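Local coordinates for general odorant-binding protein 28a (Drosophila melanogaster, PDB 6QQ4) that probably binds small hydrophobic odorants, such as floral odour molecules, as a secreted carrier protein of the insect PBP/GOBP family, at residues A7-S12 with Q28-K33; K50-L55 with A70-G75. All blocks are in the same frame, centred on the assembly; numbering follows the deposited sequence.

Contact 1: residues A7-S12 with Q28-K33; sequences AKLMES and QEMVKK
Met10 and Val31 have the nearest CA atoms of the two segments, 7.2 Å apart, where helix 2-20 passes the last turn of helix 24-31. Residues 7-12 are helical throughout. The second helix stops after Val31, and Lys33 takes positive phi in a Schellman motif, with its N bonded to Met30 O.

Four apolar side chains make the contact, and no hydrogen bond crosses it. Met10 reaches over with a chain bent at both chi2 (-42°) and chi3, which brings its sulfur and methyl round to the other helix. Its CG is 3.5 Å from Val31 CG1, so the packing is tight there. The 3.2 Å between Met10 SD and the same Val31 CG1 is unusually short and may partly be a detail of the model. Val31 lies roughly perpendicular to Met10. Its CG1, anti to the carbonyl carbon, is the methyl that meets Met10.

Met30 comes the other way. It starts out toward helix 2-20 and bends only near its tip, at chi3 (71°). Its CE is 3.8 Å from Met10 CE, and the two methionine chains run antiparallel. The same methyl lies 3.8 Å from Leu9 CD2, with Leu9 set crosswise to Met30. Met30 CE thus sits against both Leu9 and Met10.

Met30 is buried; it also touches Ala13, Leu44 and Arg45, so helix 39-52 covers another side of it. This is helix-helix packing by methionines and branched aliphatic residues. It joins the first two helices of the all-helical, disulfide-linked PBP/GOBP fold.

Contact 2: residues K50-L55 with A70-G75; sequences KNIGIL and AKQYTG
Ile52 and Gln72 lie opposite each other, 7.4 Å between CA atoms, where the end of helix 39-52 and the turn after it face the last turns of helix 66-74. Each helix is followed at once by a glycine with positive phi, Gly53 and Gly75. Helix 66-74 is kinked near its end, and Ala70 O accepts from both Tyr73 N and Thr74 N.

Ile52 carries two contacts. Its CG2 branch, anti to the backbone N, lies 4.0 Å from Gln72 CG, and the two side chains lie alongside each other, pointing opposite ways. Its other branch is extended (chi2 176°) and carries CD1 to 4.1 Å from Tyr73 CE2, at an oblique approach to the ring.

Tyr73 reaches across with its hydroxyl end. Ile54 CG2 meets it at the ring edge, near the ring plane, 3.7 Å from Tyr73 OH. The two isoleucines therefore touch the same side chain from residues just before and just after Gly53. No hydrogen bond links the segments.

Tyr73 also touches Met49 and packs edge-to-face with Phe111. The Tyr73 side chain is about 4 Å from a bound pentaethylene glycol, probably taken up from the crystallisation liquor. This aliphatic and aromatic lining is consistent with the apolar ligand pocket enclosed by helices in insect odorant-binding proteins.

Overall arrangement
The contacts follow one another along the chain. Contact 1 joins helices 2-20 and 24-31 and borders helix 39-52, whose end contact 2 joins to helix 66-74. They touch directly: Leu9 CD1 packs on Ile52 CD1 at 3.4 Å, and Ser12 OG probably hydrogen-bonds Asn51 ND2. Both are partly buried; among the touching residues one is buried in each, Met30 and Ile54. Contact 1 is aliphatic and sulfur-rich. Contact 2 adds a tyrosine ring and a glutamine chain. The centre of contact 2 is about 7 Å from the centre of the chain, that of contact 1 about 9 Å. The Tyr73 side chain is nearer a bound glycol (about 4 Å) than that of Leu9 (about 6 Å).

Contact 1: residues A7-S12 with Q28-K33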
loop_
_atom_site.group_PDB
_atom_site.type_symbol
_atom_site.label_atom_id
_atom_site.label_comp_id
_atom_site.label_asym_id
_atom_site.label_seq_id
_atom_site.Cartn_x
_atom_site.Cartn_y
_atom_site.Cartn_z
ATOM N N ALA A 7 -2.715 8.413 -8.382
ATOM C CA ALA A 7 -3.104 8.121 -9.753
ATOM C C ALA A 7 -2.306 6.946 -10.337
ATOM O O ALA A 7 -2.862 6.105 -11.052
ATOM C CB ALA A 7 -2.935 9.364 -10.625
ATOM N N LYS A 8 -1.010 6.894 -10.038
ATOM C CA LYS A 8 -0.159 5.796 -10.488
ATOM C C LYS A 8 -0.586 4.489 -9.836
ATOM O O LYS A 8 -0.580 3.435 -10.459
ATOM C CB LYS A 8 1.313 6.075 -10.165
ATOM N N LEU A 9 -0.955 4.574 -8.569
ATOM C CA LEU A 9 -1.363 3.399 -7.819
ATOM C C LEU A 9 -2.629 2.808 -8.415
ATOM O O LEU A 9 -2.820 1.591 -8.412
ATOM C CB LEU A 9 -1.593 3.756 -6.350
ATOM C CG LEU A 9 -1.162 2.711 -5.325
ATOM C CD1 LEU A 9 0.330 2.823 -5.103
ATOM C CD2 LEU A 9 -1.923 2.871 -4.014
ATOM N N MET A 10 -3.492 3.678 -8.929
ATOM C CA MET A 10 -4.773 3.233 -9.470
ATOM C C MET A 10 -4.624 2.590 -10.834
ATOM O O MET A 10 -5.382 1.682 -11.171
ATOM C CB MET A 10 -5.764 4.393 -9.530
ATOM C CG MET A 10 -6.310 4.726 -8.162
ATOM S SD MET A 10 -6.687 3.213 -7.212
ATOM C CE MET A 10 -5.629 3.435 -5.790
ATOM N N GLU A 11 -3.644 3.051 -11.609
ATOM C CA GLU A 11 -3.323 2.411 -12.875
ATOM C C GLU A 11 -2.811 1.006 -12.600
ATOM O O GLU A 11 -3.231 0.041 -13.228
ATOM C CB GLU A 11 -2.265 3.198 -13.649
ATOM C CG GLU A 11 -2.597 4.655 -13.922
ATOM C CD GLU A 11 -1.408 5.411 -14.506
ATOM O OE1 GLU A 11 -0.799 4.910 -15.482
ATOM O OE2 GLU A 11 -1.063 6.492 -13.972
ATOM N N SER A 12 -1.881 0.911 -11.662
ATOM C CA SER A 12 -1.345 -0.377 -11.263
ATOM C C SER A 12 -2.484 -1.266 -10.763
ATOM O O SER A 12 -2.613 -2.420 -11.165
ATOM C CB SER A 12 -0.269 -0.191 -10.194
ATOM O OG SER A 12 0.225 -1.434 -9.758
ATOM N N GLN A 28 -12.491 1.207 -5.549
ATOM C CA GLN A 28 -12.929 2.433 -4.870
ATOM C C GLN A 28 -12.472 2.462 -3.412
ATOM O O GLN A 28 -12.004 3.494 -2.921
ATOM C CB GLN A 28 -14.452 2.590 -4.958
ATOM C CG GLN A 28 -14.891 3.953 -5.506
ATOM C CD GLN A 28 -16.350 3.976 -5.940
ATOM O OE1 GLN A 28 -16.872 2.988 -6.462
ATOM N NE2 GLN A 28 -17.013 5.109 -5.729
ATOM N N GLU A 29 -12.572 1.328 -2.726
ATOM C CA GLU A 29 -12.043 1.245 -1.366
ATOM C C GLU A 29 -10.568 1.636 -1.306
ATOM O O GLU A 29 -10.133 2.285 -0.354
ATOM C CB GLU A 29 -12.235 -0.161 -0.792
ATOM C CG GLU A 29 -13.677 -0.529 -0.643
ATOM C CD GLU A 29 -13.892 -1.822 0.123
ATOM O OE1 GLU A 29 -12.984 -2.681 0.154
ATOM O OE2 GLU A 29 -14.977 -1.964 0.709
ATOM N N MET A 30 -9.798 1.246 -2.314
ATOM C CA MET A 30 -8.381 1.598 -2.352
ATOM C C MET A 30 -8.140 3.099 -2.497
ATOM O O MET A 30 -7.344 3.664 -1.745
ATOM C CB MET A 30 -7.672 0.886 -3.498
ATOM C CG MET A 30 -7.112 -0.474 -3.196
ATOM S SD MET A 30 -5.971 -0.991 -4.515
ATOM C CE MET A 30 -4.573 0.093 -4.258
ATOM N N VAL A 31 -8.801 3.740 -3.471
ATOM C CA VAL A 31 -8.564 5.166 -3.724
ATOM C C VAL A 31 -8.911 5.976 -2.498
ATOM O O VAL A 31 -8.290 6.999 -2.219
ATOM C CB VAL A 31 -9.388 5.748 -4.928
ATOM C CG1 VAL A 31 -9.116 5.012 -6.166
ATOM C CG2 VAL A 31 -10.877 5.740 -4.666
ATOM N N LYS A 32 -9.903 5.493 -1.760
ATOM C CA LYS A 32 -10.437 6.203 -0.612
ATOM C C LYS A 32 -9.662 5.829 0.637
ATOM O O LYS A 32 -9.973 6.303 1.728
ATOM C CB LYS A 32 -11.927 5.895 -0.441
ATOM C CG LYS A 32 -12.784 6.315 -1.632
ATOM C CD LYS A 32 -14.219 5.840 -1.473
ATOM C CE LYS A 32 -15.102 6.310 -2.624
ATOM N NZ LYS A 32 -16.486 5.746 -2.547
ATOM N N LYS A 33 -8.653 4.983 0.462
ATOM C CA LYS A 33 -7.789 4.562 1.556
ATOM C C LYS A 33 -8.588 3.982 2.714
ATOM O O LYS A 33 -8.429 4.381 3.860
ATOM C CB LYS A 33 -6.922 5.733 2.026
ATOM C CG LYS A 33 -5.852 6.129 0.995
ATOM C CD LYS A 33 -5.777 7.634 0.830
ATOM C CE LYS A 33 -4.985 8.023 -0.407
ATOM N NZ LYS A 33 -5.045 9.493 -0.644
#

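Contact 2: residues K50-L55 with A70-G75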
loop_
_atom_site.group_PDB
_atom_site.type_symbol
_atom_site.label_atom_id
_atom_site.label_comp_id
_atom_site.label_asym_id
_atom_site.label_seq_id
_atom_site.Cartn_x
_atom_site.Cartn_y
_atom_site.Cartn_z
ATOM N N LYS A 50 3.299 -5.493 -4.399
ATOM C CA LYS A 50 4.345 -6.288 -5.021
ATOM C C LYS A 50 4.882 -5.592 -6.273
ATOM O O LYS A 50 6.070 -5.676 -6.582
ATOM C CB LYS A 50 3.824 -7.693 -5.362
ATOM C CG LYS A 50 3.743 -8.591 -4.144
ATOM C CD LYS A 50 3.381 -10.007 -4.503
ATOM C CE LYS A 50 3.505 -10.897 -3.279
ATOM N NZ LYS A 50 3.085 -12.282 -3.595
ATOM N N ASN A 51 4.012 -4.893 -6.990
ATOM C CA ASN A 51 4.466 -4.141 -8.151
ATOM C C ASN A 51 5.332 -2.950 -7.736
ATOM O O ASN A 51 6.284 -2.599 -8.421
ATOM C CB ASN A 51 3.285 -3.671 -8.986
ATOM C CG ASN A 51 3.692 -3.306 -10.398
ATOM O OD1 ASN A 51 4.765 -3.697 -10.865
ATOM N ND2 ASN A 51 2.843 -2.547 -11.085
ATOM N N ILE A 52 4.996 -2.335 -6.612
ATOM C CA ILE A 52 5.802 -1.261 -6.039
ATOM C C ILE A 52 7.110 -1.818 -5.493
ATOM O O ILE A 52 8.150 -1.168 -5.551
ATOM C CB ILE A 52 5.042 -0.529 -4.905
ATOM C CG1 ILE A 52 3.797 0.158 -5.453
ATOM C CG2 ILE A 52 5.930 0.495 -4.188
ATOM C CD1 ILE A 52 2.985 0.790 -4.368
ATOM N N GLY A 53 7.050 -3.027 -4.952
ATOM C CA GLY A 53 8.220 -3.646 -4.367
ATOM C C GLY A 53 8.290 -3.453 -2.869
ATOM O O GLY A 53 9.209 -3.964 -2.222
ATOM N N ILE A 54 7.327 -2.715 -2.311
ATOM C CA ILE A 54 7.262 -2.528 -0.863
ATOM C C ILE A 54 6.885 -3.863 -0.203
ATOM O O ILE A 54 7.254 -4.134 0.942
ATOM C CB ILE A 54 6.273 -1.383 -0.474
ATOM C CG1 ILE A 54 6.239 -1.157 1.048
ATOM C CG2 ILE A 54 4.869 -1.616 -1.069
ATOM C CD1 ILE A 54 7.582 -0.694 1.670
ATOM N N LEU A 55 6.199 -4.716 -0.954
ATOM C CA LEU A 55 5.957 -6.093 -0.526
ATOM C C LEU A 55 6.770 -7.041 -1.401
ATOM O O LEU A 55 6.680 -6.983 -2.626
ATOM C CB LEU A 55 4.466 -6.439 -0.612
ATOM C CG LEU A 55 4.062 -7.802 -0.054
ATOM C CD1 LEU A 55 4.357 -7.835 1.406
ATOM C CD2 LEU A 55 2.554 -8.074 -0.326
ATOM N N ALA A 70 8.517 4.986 -1.032
ATOM C CA ALA A 70 7.668 5.937 -0.319
ATOM C C ALA A 70 7.048 6.997 -1.243
ATOM O O ALA A 70 5.907 7.428 -1.024
ATOM C CB ALA A 70 8.462 6.612 0.803
ATOM N N LYS A 71 7.782 7.407 -2.278
ATOM C CA LYS A 71 7.269 8.425 -3.196
ATOM C C LYS A 71 6.093 7.899 -4.026
ATOM O O LYS A 71 5.360 8.682 -4.631
ATOM C CB LYS A 71 8.375 8.948 -4.120
ATOM C CG LYS A 71 8.624 8.100 -5.347
ATOM C CD LYS A 71 9.397 8.882 -6.399
ATOM C CE LYS A 71 9.382 8.160 -7.740
ATOM N NZ LYS A 71 10.493 8.574 -8.642
ATOM N N GLN A 72 5.914 6.576 -4.046
ATOM C CA GLN A 72 4.763 5.963 -4.712
ATOM C C GLN A 72 3.499 6.120 -3.874
ATOM O O GLN A 72 2.402 5.813 -4.339
ATOM C CB GLN A 72 5.001 4.474 -4.990
ATOM C CG GLN A 72 6.254 4.170 -5.787
ATOM C CD GLN A 72 6.391 5.039 -7.023
ATOM O OE1 GLN A 72 7.385 5.750 -7.185
ATOM N NE2 GLN A 72 5.399 4.978 -7.909
ATOM N N TYR A 73 3.659 6.595 -2.641
ATOM C CA TYR A 73 2.530 6.809 -1.740
ATOM C C TYR A 73 2.244 8.297 -1.468
ATOM O O TYR A 73 1.089 8.702 -1.329
ATOM C CB TYR A 73 2.776 6.101 -0.404
ATOM C CG TYR A 73 2.539 4.606 -0.394
ATOM C CD1 TYR A 73 1.268 4.085 -0.169
ATOM C CD2 TYR A 73 3.592 3.715 -0.571
ATOM C CE1 TYR A 73 1.048 2.719 -0.138
ATOM C CE2 TYR A 73 3.381 2.345 -0.541
ATOM C CZ TYR A 73 2.108 1.854 -0.322
ATOM O OH TYR A 73 1.898 0.494 -0.294
ATOM N N THR A 74 3.294 9.105 -1.380
ATOM C CA THR A 74 3.148 10.485 -0.918
ATOM C C THR A 74 3.538 11.546 -1.949
ATOM O O THR A 74 3.241 12.734 -1.773
ATOM C CB THR A 74 4.004 10.728 0.341
ATOM O OG1 THR A 74 5.390 10.606 0.002
ATOM C CG2 THR A 74 3.660 9.718 1.430
ATOM N N GLY A 75 4.211 11.123 -3.015
ATOM C CA GLY A 75 4.779 12.062 -3.962
ATOM C C GLY A 75 6.131 12.557 -3.483
ATOM O O GLY A 75 6.656 12.064 -2.483
#